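Local coordinates for protein putative metal-dependent phosphoesterase (Bifidobacterium adolescentis, PDB 3O0F) that hydrolyses phosphoester bonds, using a metal site that holds iron and zinc ions and beside which adenosine monophosphate binds, at residues C19-S24 with E28-L33; V34-K39 with N269-N274; G41-A46 with T276-V281; A54-A59 with F90-S95. All coordinates share one frame; numbering follows the deposited sequence. Where two conformers were deposited one is given.

How the interactions relate
Interactions 1 and 4 are buried, interaction 2 is partly buried, and interaction 3 lies at the surface. Interactions 1 and 2 share helix 30-39 and meet through apolar atoms, Leu33 CD1 lying 3.6 Å from Leu271 CD1. Interaction 3 takes up the strand that follows this helix, and Val45 of that strand packs on both Leu33 and Ala37. Interaction 4 belongs to the next helix, 56-66, and meets interaction 1 where Phe23 touches Ala54 and Gly55. The chemistry follows depth: apolar and backbone contacts beside an iron ligand in interaction 1, aromatic packing in 4, one leucine and a bound diol in 2, and a histidine-aspartate pair in 3.

Interaction 1: residues C19-S24 with E28-L33; sequences CHTVFS and ETPRTL. With FE (Fe (III) ion), chain E.
Cys19 turns its CB onto Leu33, 3.6 Å from CD1, at the end of strand 15-19; a small thiol suits this buried spot. His20 faces the other way, its NE2 binding an iron(III) ion at 2.3 Å beside His18, Glu75 and Asp261; with His18 it forms the His-x-His metal-binding motif of the PHP domain. The His20 carbonyl O reaches residues 28-33 through a water that donates to it and accepts from Glu28 N. Thr21 divides its branches: CG2 meets Leu33 CD2, while OG1, between N and the carbonyl carbon (chi1 76°), accepts from Phe23 N at 3.1 Å in an ST turn inside a type I beta turn. Val22 N donates to Glu28 O (2.9 Å, 159°), the bond that draws the loop back on itself, with Val22 CG1 and CG2 each 3.7 Å from that oxygen. Phe23 presents its ring edge to Pro30, CE2 lying 3.8 Å from CG. Proline fits the first helical turn, where a missing N-H costs no helical bond, and Thr29 N-caps the helix by accepting from Thr32 N. Strand 44-47 supplies Val45 against Cys19 and Leu33 and Ile47 against Thr21 and Pro30, while helix 56-66 brings Glu58 and Ala59 up to Pro30.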
loop_
_atom_site.group_PDB
_atom_site.type_symbol
_atom_site.label_atom_id
_atom_site.label_comp_id
_atom_site.label_asym_id
_atom_site.label_seq_id
_atom_site.Cartn_x
_atom_site.Cartn_y
_atom_site.Cartn_z
ATOM N N CYS A 19 -4.013 -5.002 1.466
ATOM C CA CYS A 19 -3.649 -5.587 2.773
ATOM C C CYS A 19 -2.123 -5.634 2.897
ATOM O O CYS A 19 -1.439 -6.026 1.945
ATOM C CB CYS A 19 -4.220 -6.988 2.937
ATOM S SG CYS A 19 -5.986 -7.112 2.632
ATOM N N HIS A 20 -1.613 -5.178 4.051
ATOM C CA HIS A 20 -0.188 -5.129 4.366
ATOM C C HIS A 20 0.207 -6.178 5.418
ATOM O O HIS A 20 -0.603 -6.530 6.274
ATOM C CB HIS A 20 0.158 -3.734 4.877
ATOM C CG HIS A 20 -0.060 -2.664 3.865
ATOM N ND1 HIS A 20 0.943 -2.170 3.083
ATOM C CD2 HIS A 20 -1.184 -2.004 3.491
ATOM C CE1 HIS A 20 0.458 -1.259 2.262
ATOM N NE2 HIS A 20 -0.831 -1.151 2.479
ATOM N N THR A 21 1.470 -6.617 5.372
ATOM C CA THR A 21 1.984 -7.659 6.219
ATOM C C THR A 21 3.292 -7.216 6.838
ATOM O O THR A 21 3.761 -6.115 6.597
ATOM C CB THR A 21 2.219 -8.983 5.406
ATOM O OG1 THR A 21 3.414 -8.880 4.609
ATOM C CG2 THR A 21 0.956 -9.330 4.535
ATOM N N VAL A 22 3.900 -8.102 7.588
ATOM C CA VAL A 22 5.266 -7.905 8.097
ATOM C C VAL A 22 6.350 -7.641 7.045
ATOM O O VAL A 22 7.391 -7.107 7.387
ATOM C CB VAL A 22 5.746 -9.157 8.963
ATOM C CG1 VAL A 22 4.970 -9.227 10.287
ATOM C CG2 VAL A 22 5.658 -10.451 8.181
ATOM N N PHE A 23 6.122 -7.996 5.778
ATOM C CA PHE A 23 7.077 -7.617 4.711
ATOM C C PHE A 23 7.076 -6.112 4.420
ATOM O O PHE A 23 7.972 -5.602 3.723
ATOM C CB PHE A 23 6.896 -8.450 3.464
ATOM C CG PHE A 23 7.294 -9.862 3.651
ATOM C CD1 PHE A 23 8.624 -10.251 3.505
ATOM C CD2 PHE A 23 6.350 -10.820 4.006
ATOM C CE1 PHE A 23 8.998 -11.568 3.755
ATOM C CE2 PHE A 23 6.719 -12.128 4.229
ATOM C CZ PHE A 23 8.054 -12.492 4.093
ATOM N N SER A 24 6.120 -5.380 4.988
ATOM C CA SER A 24 6.280 -3.917 5.127
ATOM C C SER A 24 5.863 -3.445 6.522
ATOM O O SER A 24 6.610 -3.659 7.487
ATOM C CB SER A 24 5.586 -3.130 3.988
ATOM O OG SER A 24 4.211 -3.409 3.847
ATOM N N GLU A 28 1.238 -8.870 10.680
ATOM C CA GLU A 28 0.918 -10.254 10.509
ATOM C C GLU A 28 1.574 -10.849 9.294
ATOM O O GLU A 28 1.937 -10.134 8.383
ATOM C CB GLU A 28 -0.585 -10.411 10.362
ATOM C CG GLU A 28 -1.385 -9.817 11.488
ATOM C CD GLU A 28 -0.954 -10.305 12.890
ATOM O OE1 GLU A 28 -0.765 -11.537 13.097
ATOM O OE2 GLU A 28 -0.810 -9.433 13.764
ATOM N N THR A 29 1.640 -12.171 9.259
ATOM C CA THR A 29 2.212 -12.879 8.124
ATOM C C THR A 29 1.235 -12.990 6.947
ATOM O O THR A 29 0.017 -12.817 7.093
ATOM C CB THR A 29 2.707 -14.270 8.518
ATOM O OG1 THR A 29 1.590 -15.073 8.942
ATOM C CG2 THR A 29 3.783 -14.175 9.657
ATOM N N PRO A 30 1.770 -13.244 5.751
ATOM C CA PRO A 30 0.896 -13.575 4.621
ATOM C C PRO A 30 -0.053 -14.742 4.893
ATOM O O PRO A 30 -1.219 -14.679 4.517
ATOM C CB PRO A 30 1.891 -13.956 3.519
ATOM C CG PRO A 30 3.068 -13.041 3.781
ATOM C CD PRO A 30 3.173 -13.039 5.323
ATOM N N ARG A 31 0.427 -15.774 5.562
ATOM C CA ARG A 31 -0.412 -16.896 5.948
ATOM C C ARG A 31 -1.591 -16.449 6.848
ATOM O O ARG A 31 -2.727 -16.831 6.598
ATOM C CB ARG A 31 0.407 -17.977 6.663
ATOM C CG ARG A 31 -0.420 -19.177 7.113
ATOM C CD ARG A 31 0.467 -20.430 7.346
ATOM N NE ARG A 31 -0.347 -21.648 7.482
ATOM C CZ ARG A 31 -0.664 -22.507 6.500
ATOM N NH1 ARG A 31 -0.252 -22.331 5.244
ATOM N NH2 ARG A 31 -1.411 -23.567 6.782
ATOM N N THR A 32 -1.319 -15.621 7.833
ATOM C CA THR A 32 -2.395 -15.109 8.718
ATOM C C THR A 32 -3.425 -14.305 7.911
ATOM O O THR A 32 -4.643 -14.484 8.081
ATOM C CB THR A 32 -1.826 -14.327 9.875
ATOM O OG1 THR A 32 -1.092 -15.249 10.686
ATOM C CG2 THR A 32 -2.949 -13.642 10.726
ATOM N N LEU A 33 -2.936 -13.476 6.990
ATOM C CA LEU A 33 -3.824 -12.725 6.132
ATOM C C LEU A 33 -4.784 -13.626 5.363
ATOM O O LEU A 33 -5.987 -13.380 5.358
ATOM C CB LEU A 33 -3.016 -11.835 5.178
ATOM C CG LEU A 33 -3.747 -11.225 3.961
ATOM C CD1 LEU A 33 -4.841 -10.224 4.422
ATOM C CD2 LEU A 33 -2.738 -10.554 3.094
HETATM FE FE FE E . -1.900 0.814 1.954
HETATM O O HOH W 1 -0.750 -7.328 8.937
HETATM O O HOH W 2 -2.662 2.733 1.687
#

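Interaction 2: residues V34-K39 with N269-N274; sequences VEQARK and NGLGEN. With EDO (1,2-ethanediol), chain G.
Leu271 N donates a nearly straight bond (2.8 Å, 173°) to O1 of a 1,2-ethanediol molecule, whose other hydroxyl, O2, donates to Gln36 OE1 at 3.0 Å. The diol, probably taken up from the crystallisation liquor, links helix 30-39 to the 269-274 loop, and Trp262 NE1 bonds to it as well. Gln36 suits this partly exposed position because its chain runs extended beyond CG, carrying the amide out to the diol while the aliphatic root stays against the protein. That root makes the direct contact: Gln36 CB lies 3.6 Å from Leu271 CD2, and the same methyl sits against Ala37 N. An alanine in place of Gln36 would probably lose the amide that holds the diol and the side-chain packing on Trp262, keeping only the CB contact with Leu271. Leu271 CG stands anti to the backbone N (chi1 -175°), which sends the branch across to the helix. Ala37, with only a methyl to offer, lets the leucine come close to the helix backbone, and its CB is 4.3 Å from Leu271 CD2. The loop holds its shape through a type II beta turn, closed by Glu273 N bonding to Gly270 O (3.0 Å), with Leu271 and Gly272 at its corners. Gly272 has a positive phi of 82°, where a side chain would press on the carbonyl O before it. Gly272 N is held by Asp16 OD2 of strand 15-19, in the sheet of this PHP domain. Glu273 OE1 accepts from Gly270 N at 3.0 Å, from above the carboxylate plane, and forms a salt bridge with Arg235.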
loop_
_atom_site.group_PDB
_atom_site.type_symbol
_atom_site.label_atom_id
_atom_site.label_comp_id
_atom_site.label_asym_id
_atom_site.label_seq_id
_atom_site.Cartn_x
_atom_site.Cartn_y
_atom_site.Cartn_z
ATOM N N VAL A 34 -4.265 -14.688 4.753
ATOM C CA VAL A 34 -5.077 -15.580 3.942
ATOM C C VAL A 34 -6.072 -16.369 4.764
ATOM O O VAL A 34 -7.240 -16.489 4.382
ATOM C CB VAL A 34 -4.179 -16.544 3.063
ATOM C CG1 VAL A 34 -5.024 -17.631 2.434
ATOM C CG2 VAL A 34 -3.356 -15.714 2.044
ATOM N N GLU A 35 -5.604 -16.896 5.891
ATOM C CA GLU A 35 -6.432 -17.641 6.838
ATOM C C GLU A 35 -7.586 -16.779 7.346
ATOM O O GLU A 35 -8.730 -17.209 7.355
ATOM C CB GLU A 35 -5.587 -18.071 8.050
ATOM C CG GLU A 35 -6.419 -18.615 9.243
ATOM C CD GLU A 35 -6.038 -17.999 10.606
ATOM O OE1 GLU A 35 -5.130 -17.141 10.691
ATOM O OE2 GLU A 35 -6.659 -18.368 11.608
ATOM N N GLN A 36 -7.272 -15.561 7.758
ATOM C CA GLN A 36 -8.305 -14.656 8.273
ATOM C C GLN A 36 -9.281 -14.196 7.183
ATOM O O GLN A 36 -10.483 -14.175 7.415
ATOM C CB GLN A 36 -7.690 -13.467 8.983
ATOM C CG GLN A 36 -6.980 -13.881 10.305
ATOM C CD GLN A 36 -6.479 -12.654 11.097
ATOM O OE1 GLN A 36 -6.484 -11.537 10.590
ATOM N NE2 GLN A 36 -6.071 -12.870 12.355
ATOM N N ALA A 37 -8.771 -13.872 6.002
ATOM C CA ALA A 37 -9.626 -13.461 4.900
ATOM C C ALA A 37 -10.655 -14.551 4.561
ATOM O O ALA A 37 -11.817 -14.248 4.331
ATOM C CB ALA A 37 -8.783 -13.078 3.649
ATOM N N ARG A 38 -10.233 -15.819 4.536
ATOM C CA ARG A 38 -11.168 -16.908 4.317
ATOM C C ARG A 38 -12.216 -17.001 5.402
ATOM O O ARG A 38 -13.441 -17.094 5.106
ATOM C CB ARG A 38 -10.457 -18.253 4.166
ATOM C CG ARG A 38 -11.395 -19.320 3.522
ATOM C CD ARG A 38 -10.726 -20.686 3.366
ATOM N NE ARG A 38 -11.722 -21.766 3.377
ATOM C CZ ARG A 38 -12.567 -22.026 2.385
ATOM N NH1 ARG A 38 -12.549 -21.302 1.272
ATOM N NH2 ARG A 38 -13.441 -23.014 2.503
ATOM N N LYS A 39 -11.752 -16.957 6.655
ATOM C CA LYS A 39 -12.642 -16.997 7.843
ATOM C C LYS A 39 -13.691 -15.887 7.860
ATOM O O LYS A 39 -14.793 -16.081 8.332
ATOM C CB LYS A 39 -11.822 -16.985 9.142
ATOM C CG LYS A 39 -11.203 -18.332 9.431
ATOM C CD LYS A 39 -10.202 -18.229 10.568
ATOM C CE LYS A 39 -9.628 -19.569 10.909
ATOM N NZ LYS A 39 -8.822 -19.499 12.194
ATOM N N ASN A 269 -7.959 -0.239 10.965
ATOM C CA ASN A 269 -8.632 -0.773 9.728
ATOM C C ASN A 269 -8.900 -2.287 9.847
ATOM O O ASN A 269 -7.984 -3.077 10.122
ATOM C CB ASN A 269 -7.769 -0.486 8.475
ATOM C CG ASN A 269 -7.547 0.964 8.266
ATOM O OD1 ASN A 269 -7.291 1.690 9.237
ATOM N ND2 ASN A 269 -7.658 1.429 7.036
ATOM N N GLY A 270 -10.162 -2.673 9.713
ATOM C CA GLY A 270 -10.566 -4.076 9.755
ATOM C C GLY A 270 -10.448 -4.786 8.427
ATOM O O GLY A 270 -10.835 -4.250 7.391
ATOM N N LEU A 271 -9.942 -6.019 8.468
ATOM C CA LEU A 271 -9.760 -6.818 7.280
ATOM C C LEU A 271 -11.131 -6.952 6.699
ATOM O O LEU A 271 -12.082 -7.221 7.429
ATOM C CB LEU A 271 -9.194 -8.210 7.594
ATOM C CG LEU A 271 -8.822 -9.156 6.433
ATOM C CD1 LEU A 271 -7.844 -8.516 5.476
ATOM C CD2 LEU A 271 -8.201 -10.450 7.054
ATOM N N GLY A 272 -11.251 -6.677 5.417
ATOM C CA GLY A 272 -12.535 -6.807 4.758
ATOM C C GLY A 272 -13.505 -5.669 4.892
ATOM O O GLY A 272 -14.616 -5.770 4.378
ATOM N N GLU A 273 -13.121 -4.570 5.531
ATOM C CA GLU A 273 -14.079 -3.469 5.777
ATOM C C GLU A 273 -14.516 -2.751 4.500
ATOM O O GLU A 273 -15.529 -2.077 4.502
ATOM C CB GLU A 273 -13.503 -2.423 6.744
ATOM C CG GLU A 273 -12.457 -1.490 6.166
ATOM C CD GLU A 273 -11.853 -0.500 7.209
ATOM O OE1 GLU A 273 -12.049 -0.695 8.438
ATOM O OE2 GLU A 273 -11.125 0.437 6.791
ATOM N N ASN A 274 -13.702 -2.815 3.449
ATOM C CA ASN A 274 -14.117 -2.359 2.114
ATOM C C ASN A 274 -13.580 -3.348 1.109
ATOM O O ASN A 274 -12.532 -4.009 1.338
ATOM C CB ASN A 274 -13.594 -0.928 1.769
ATOM C CG ASN A 274 -14.431 0.171 2.379
ATOM O OD1 ASN A 274 -13.940 0.954 3.230
ATOM N ND2 ASN A 274 -15.701 0.261 1.958
HETATM C C1 EDO G . -9.115 -8.400 11.168
HETATM O O1 EDO G . -9.041 -6.944 11.007
HETATM C C2 EDO G . -8.297 -8.948 12.338
HETATM O O2 EDO G . -6.871 -8.988 12.056
#

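Interaction 3: residues G41-A46 with T276-V281; sequences GLHGVA and TDDDTV
His43 and Asp278 join the loop leading into strand 44-47 to the first turn of helix 278-287, at the surface of the PHP fold, which belongs to the TIM-barrel clan. They carry the whole contact between the two segments, a small surface patch away from the metal site, and form a histidine-carboxylate pair. His43 ND1 is shared by both carboxylate oxygens. His43 ND1 to Asp278 OD1 is 3.1 Å, the straighter bond of the two at 162°, with the oxygen in the plane of the imidazole. His43 ND1 to Asp278 OD2 is a little shorter, 3.0 Å, but more bent, and its acceptor is tilted from that plane. Each oxygen offers its syn lone pair, so the acid receives the N-H in its cleft, the ring and carboxylate planes standing 53° apart. A histidine suits this place because one ring nitrogen can donate to an acid at a partly exposed site; the negative charge would probably favour protonation of the imidazole. Asp278 CG lies anti to its carbonyl carbon (chi1 -72°), which swings the carboxylate toward the strand side, where Trp15 of strand 15-19 also touches it. Gly41 ends the preceding helix in a Schellman motif; its positive phi, easy for a residue without a side chain, lets the chain leave the helix toward His43. At the other side Asp277 N-caps helix 278-287: its OD1 takes Thr280 N at 2.8 Å and Thr280 OG1 at 2.7 Å.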
loop_
_atom_site.group_PDB
_atom_site.type_symbol
_atom_site.label_atom_id
_atom_site.label_comp_id
_atom_site.label_asym_id
_atom_site.label_seq_id
_atom_site.Cartn_x
_atom_site.Cartn_y
_atom_site.Cartn_z
ATOM N N GLY A 41 -15.152 -14.778 5.249
ATOM C CA GLY A 41 -16.076 -14.999 4.142
ATOM C C GLY A 41 -15.755 -14.187 2.900
ATOM O O GLY A 41 -16.616 -14.009 2.063
ATOM N N LEU A 42 -14.523 -13.684 2.798
ATOM C CA LEU A 42 -14.080 -12.937 1.619
ATOM C C LEU A 42 -13.929 -13.905 0.455
ATOM O O LEU A 42 -13.634 -15.070 0.665
ATOM C CB LEU A 42 -12.757 -12.205 1.882
ATOM C CG LEU A 42 -12.745 -11.197 3.060
ATOM C CD1 LEU A 42 -11.427 -10.430 3.067
ATOM C CD2 LEU A 42 -13.966 -10.278 3.012
ATOM N N HIS A 43 -14.139 -13.415 -0.763
ATOM C CA HIS A 43 -13.948 -14.261 -1.967
ATOM C C HIS A 43 -12.500 -14.357 -2.389
ATOM O O HIS A 43 -12.109 -15.237 -3.137
ATOM C CB HIS A 43 -14.782 -13.740 -3.119
ATOM C CG HIS A 43 -16.246 -13.727 -2.835
ATOM N ND1 HIS A 43 -17.159 -13.154 -3.690
ATOM C CD2 HIS A 43 -16.958 -14.213 -1.790
ATOM C CE1 HIS A 43 -18.373 -13.298 -3.190
ATOM N NE2 HIS A 43 -18.280 -13.959 -2.052
ATOM N N GLY A 44 -11.689 -13.436 -1.917
ATOM C CA GLY A 44 -10.280 -13.467 -2.179
ATOM C C GLY A 44 -9.628 -12.299 -1.465
ATOM O O GLY A 44 -10.303 -11.488 -0.820
ATOM N N VAL A 45 -8.323 -12.219 -1.592
ATOM C CA VAL A 45 -7.536 -11.190 -0.944
ATOM C C VAL A 45 -6.380 -10.824 -1.856
ATOM O O VAL A 45 -6.060 -11.562 -2.761
ATOM C CB VAL A 45 -7.095 -11.771 0.457
ATOM C CG1 VAL A 45 -5.938 -12.771 0.332
ATOM C CG2 VAL A 45 -6.844 -10.686 1.478
ATOM N N ALA A 46 -5.752 -9.684 -1.608
ATOM C CA ALA A 46 -4.491 -9.374 -2.186
ATOM C C ALA A 46 -3.496 -9.001 -1.131
ATOM O O ALA A 46 -3.806 -8.285 -0.156
ATOM C CB ALA A 46 -4.621 -8.188 -3.193
ATOM N N THR A 276 -13.537 -5.018 -3.247
ATOM C CA THR A 276 -13.633 -4.913 -4.693
ATOM C C THR A 276 -14.568 -6.004 -5.181
ATOM O O THR A 276 -14.454 -7.142 -4.734
ATOM C CB THR A 276 -12.242 -5.068 -5.354
ATOM O OG1 THR A 276 -11.366 -4.087 -4.821
ATOM C CG2 THR A 276 -12.325 -4.857 -6.857
ATOM N N ASP A 277 -15.515 -5.678 -6.068
ATOM C CA ASP A 277 -16.436 -6.711 -6.542
ATOM C C ASP A 277 -15.705 -7.717 -7.444
ATOM O O ASP A 277 -14.644 -7.407 -7.979
ATOM C CB ASP A 277 -17.699 -6.183 -7.187
ATOM C CG ASP A 277 -17.467 -5.340 -8.428
ATOM O OD1 ASP A 277 -16.576 -5.626 -9.257
ATOM O OD2 ASP A 277 -18.266 -4.397 -8.607
ATOM N N ASP A 278 -16.263 -8.916 -7.489
ATOM C CA ASP A 278 -15.791 -10.029 -8.307
ATOM C C ASP A 278 -15.569 -9.677 -9.762
ATOM O O ASP A 278 -14.557 -10.054 -10.338
ATOM C CB ASP A 278 -16.788 -11.206 -8.230
ATOM C CG ASP A 278 -16.760 -11.908 -6.874
ATOM O OD1 ASP A 278 -16.024 -11.451 -5.975
ATOM O OD2 ASP A 278 -17.486 -12.912 -6.692
ATOM N N ASP A 279 -16.474 -8.929 -10.362
ATOM C CA ASP A 279 -16.271 -8.537 -11.758
ATOM C C ASP A 279 -15.032 -7.718 -11.975
ATOM O O ASP A 279 -14.347 -7.914 -12.973
ATOM C CB ASP A 279 -17.473 -7.771 -12.326
ATOM C CG ASP A 279 -18.717 -8.664 -12.441
ATOM O OD1 ASP A 279 -18.562 -9.905 -12.364
ATOM O OD2 ASP A 279 -19.842 -8.121 -12.574
ATOM N N THR A 280 -14.755 -6.791 -11.071
ATOM C CA THR A 280 -13.611 -5.915 -11.218
ATOM C C THR A 280 -12.338 -6.727 -10.994
ATOM O O THR A 280 -11.367 -6.545 -11.721
ATOM C CB THR A 280 -13.670 -4.703 -10.249
ATOM O OG1 THR A 280 -14.834 -3.929 -10.535
ATOM C CG2 THR A 280 -12.442 -3.827 -10.404
ATOM N N VAL A 281 -12.357 -7.672 -10.058
ATOM C CA VAL A 281 -11.151 -8.553 -9.848
ATOM C C VAL A 281 -10.924 -9.413 -11.063
ATOM O O VAL A 281 -9.809 -9.531 -11.552
ATOM C CB VAL A 281 -11.258 -9.403 -8.593
ATOM C CG1 VAL A 281 -10.121 -10.375 -8.464
ATOM C CG2 VAL A 281 -11.322 -8.515 -7.346
#

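Interaction 4: residues A54-A59 with F90-S95; sequences AGWDEA and FQYDPS
Trp56 sets the six-membered end of its indole against both Tyr92 and Pro94, and the two aromatic side chains cross at about a right angle. Their ring planes stand 55° apart with centroids 5.1 Å from each other, an inclined pairing. Trp56 CH2 lies over one face of the phenol, displaced toward its rim, and CZ2 comes within 3.8 Å of Tyr92 CZ. The indole edge also meets the backbone, since Tyr92 O lies in the ring plane, 3.7 Å from Trp56 CH2. Pro94 adds its CB to Trp56 CZ3 at 3.7 Å, a compact aliphatic ring filling in beside a flat one. Tyr92 CG sits between N and the carbonyl carbon (chi1 60°), which folds the ring back toward the tryptophan. Both aromatics have polar partners: Trp56 NE1 bonds to Gly73 O and Tyr92 OH to Thr74 OG1. Replacing Trp56 with an alanine would probably open a gap beside Tyr92 and Pro94 and leave Gly73 O without its indole mate. Next to the proline, Asp93 OD1 takes both the amide and hydroxyl of Ser95, OG at 2.7 Å, closing an Asx turn. The contact packs helix 56-66 against the loop after strand 83-90, with strand 70-80 beneath, part of the packing of helices on the sheet of this PHP domain, whose family belongs to the TIM-barrel clan.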
loop_
_atom_site.group_PDB
_atom_site.type_symbol
_atom_site.label_atom_id
_atom_site.label_comp_id
_atom_site.label_asym_id
_atom_site.label_seq_id
_atom_site.Cartn_x
_atom_site.Cartn_y
_atom_site.Cartn_z
ATOM N N ALA A 54 8.288 -9.138 -1.676
ATOM C CA ALA A 54 8.999 -10.136 -0.833
ATOM C C ALA A 54 8.072 -11.178 -0.187
ATOM O O ALA A 54 8.480 -12.323 0.058
ATOM C CB ALA A 54 9.885 -9.417 0.235
ATOM N N GLY A 55 6.818 -10.804 0.088
ATOM C CA GLY A 55 5.838 -11.741 0.616
ATOM C C GLY A 55 5.017 -12.530 -0.391
ATOM O O GLY A 55 4.127 -13.277 -0.018
ATOM N N TRP A 56 5.286 -12.368 -1.683
ATOM C CA TRP A 56 4.527 -13.075 -2.714
ATOM C C TRP A 56 4.574 -14.607 -2.632
ATOM O O TRP A 56 3.548 -15.248 -2.668
ATOM C CB TRP A 56 4.985 -12.605 -4.113
ATOM C CG TRP A 56 4.431 -11.286 -4.525
ATOM C CD1 TRP A 56 3.995 -10.254 -3.709
ATOM C CD2 TRP A 56 4.294 -10.814 -5.862
ATOM N NE1 TRP A 56 3.514 -9.244 -4.465
ATOM C CE2 TRP A 56 3.711 -9.545 -5.797
ATOM C CE3 TRP A 56 4.579 -11.363 -7.115
ATOM C CZ2 TRP A 56 3.432 -8.799 -6.941
ATOM C CZ3 TRP A 56 4.268 -10.645 -8.243
ATOM C CH2 TRP A 56 3.706 -9.377 -8.156
ATOM N N ASP A 57 5.758 -15.197 -2.565
ATOM C CA ASP A 57 5.885 -16.662 -2.399
ATOM C C ASP A 57 5.125 -17.176 -1.175
ATOM O O ASP A 57 4.354 -18.098 -1.267
ATOM C CB ASP A 57 7.357 -17.078 -2.281
ATOM C CG ASP A 57 8.141 -16.904 -3.599
ATOM O OD1 ASP A 57 7.527 -16.621 -4.652
ATOM O OD2 ASP A 57 9.390 -17.042 -3.573
ATOM N N GLU A 58 5.312 -16.545 -0.027
ATOM C CA GLU A 58 4.525 -16.917 1.163
ATOM C C GLU A 58 3.007 -16.796 0.956
ATOM O O GLU A 58 2.252 -17.700 1.351
ATOM C CB GLU A 58 4.963 -16.109 2.385
ATOM C CG GLU A 58 6.312 -16.595 2.901
ATOM C CD GLU A 58 6.670 -16.072 4.284
ATOM O OE1 GLU A 58 5.783 -15.532 5.006
ATOM O OE2 GLU A 58 7.863 -16.220 4.656
ATOM N N ALA A 59 2.560 -15.694 0.362
ATOM C CA ALA A 59 1.124 -15.504 0.111
ATOM C C ALA A 59 0.592 -16.589 -0.833
ATOM O O ALA A 59 -0.480 -17.134 -0.633
ATOM C CB ALA A 59 0.847 -14.076 -0.486
ATOM N N PHE A 90 -0.927 -4.530 -9.503
ATOM C CA PHE A 90 -1.292 -5.936 -9.361
ATOM C C PHE A 90 -0.871 -6.742 -10.599
ATOM O O PHE A 90 -0.914 -6.238 -11.741
ATOM C CB PHE A 90 -2.802 -6.087 -9.217
ATOM C CG PHE A 90 -3.362 -5.425 -7.994
ATOM C CD1 PHE A 90 -3.196 -6.010 -6.741
ATOM C CD2 PHE A 90 -4.031 -4.226 -8.098
ATOM C CE1 PHE A 90 -3.685 -5.367 -5.589
ATOM C CE2 PHE A 90 -4.570 -3.604 -6.970
ATOM C CZ PHE A 90 -4.379 -4.178 -5.723
ATOM N N GLN A 91 -0.556 -8.002 -10.343
ATOM C CA GLN A 91 -0.389 -9.017 -11.395
ATOM C C GLN A 91 0.589 -8.604 -12.474
ATOM O O GLN A 91 0.286 -8.655 -13.671
ATOM C CB GLN A 91 -1.763 -9.399 -11.984
ATOM C CG GLN A 91 -2.715 -10.023 -10.909
ATOM C CD GLN A 91 -2.253 -11.392 -10.419
ATOM O OE1 GLN A 91 -2.018 -11.588 -9.224
ATOM N NE2 GLN A 91 -2.138 -12.355 -11.347
ATOM N N TYR A 92 1.770 -8.190 -12.046
ATOM C CA TYR A 92 2.858 -7.830 -12.970
ATOM C C TYR A 92 3.989 -8.833 -12.830
ATOM O O TYR A 92 4.053 -9.571 -11.840
ATOM C CB TYR A 92 3.346 -6.414 -12.710
ATOM C CG TYR A 92 3.884 -6.197 -11.345
ATOM C CD1 TYR A 92 5.215 -6.417 -11.063
ATOM C CD2 TYR A 92 3.055 -5.764 -10.323
ATOM C CE1 TYR A 92 5.719 -6.206 -9.807
ATOM C CE2 TYR A 92 3.539 -5.562 -9.043
ATOM C CZ TYR A 92 4.864 -5.770 -8.792
ATOM O OH TYR A 92 5.336 -5.570 -7.529
ATOM N N ASP A 93 4.891 -8.865 -13.805
ATOM C CA ASP A 93 6.054 -9.765 -13.743
ATOM C C ASP A 93 7.047 -9.348 -12.659
ATOM O O ASP A 93 7.707 -8.323 -12.780
ATOM C CB ASP A 93 6.732 -9.832 -15.104
ATOM C CG ASP A 93 8.043 -10.590 -15.090
ATOM O OD1 ASP A 93 8.399 -11.245 -14.057
ATOM O OD2 ASP A 93 8.746 -10.458 -16.127
ATOM N N PRO A 94 7.165 -10.136 -11.583
ATOM C CA PRO A 94 8.039 -9.688 -10.478
ATOM C C PRO A 94 9.531 -9.636 -10.816
ATOM O O PRO A 94 10.278 -8.942 -10.157
ATOM C CB PRO A 94 7.751 -10.703 -9.372
ATOM C CG PRO A 94 7.373 -11.940 -10.081
ATOM C CD PRO A 94 6.593 -11.472 -11.311
ATOM N N SER A 95 9.947 -10.336 -11.850
ATOM C CA SER A 95 11.341 -10.318 -12.270
ATOM C C SER A 95 11.642 -9.175 -13.253
ATOM O O SER A 95 12.767 -9.016 -13.670
ATOM C CB SER A 95 11.687 -11.671 -12.915
ATOM O OG SER A 95 11.026 -11.733 -14.172
#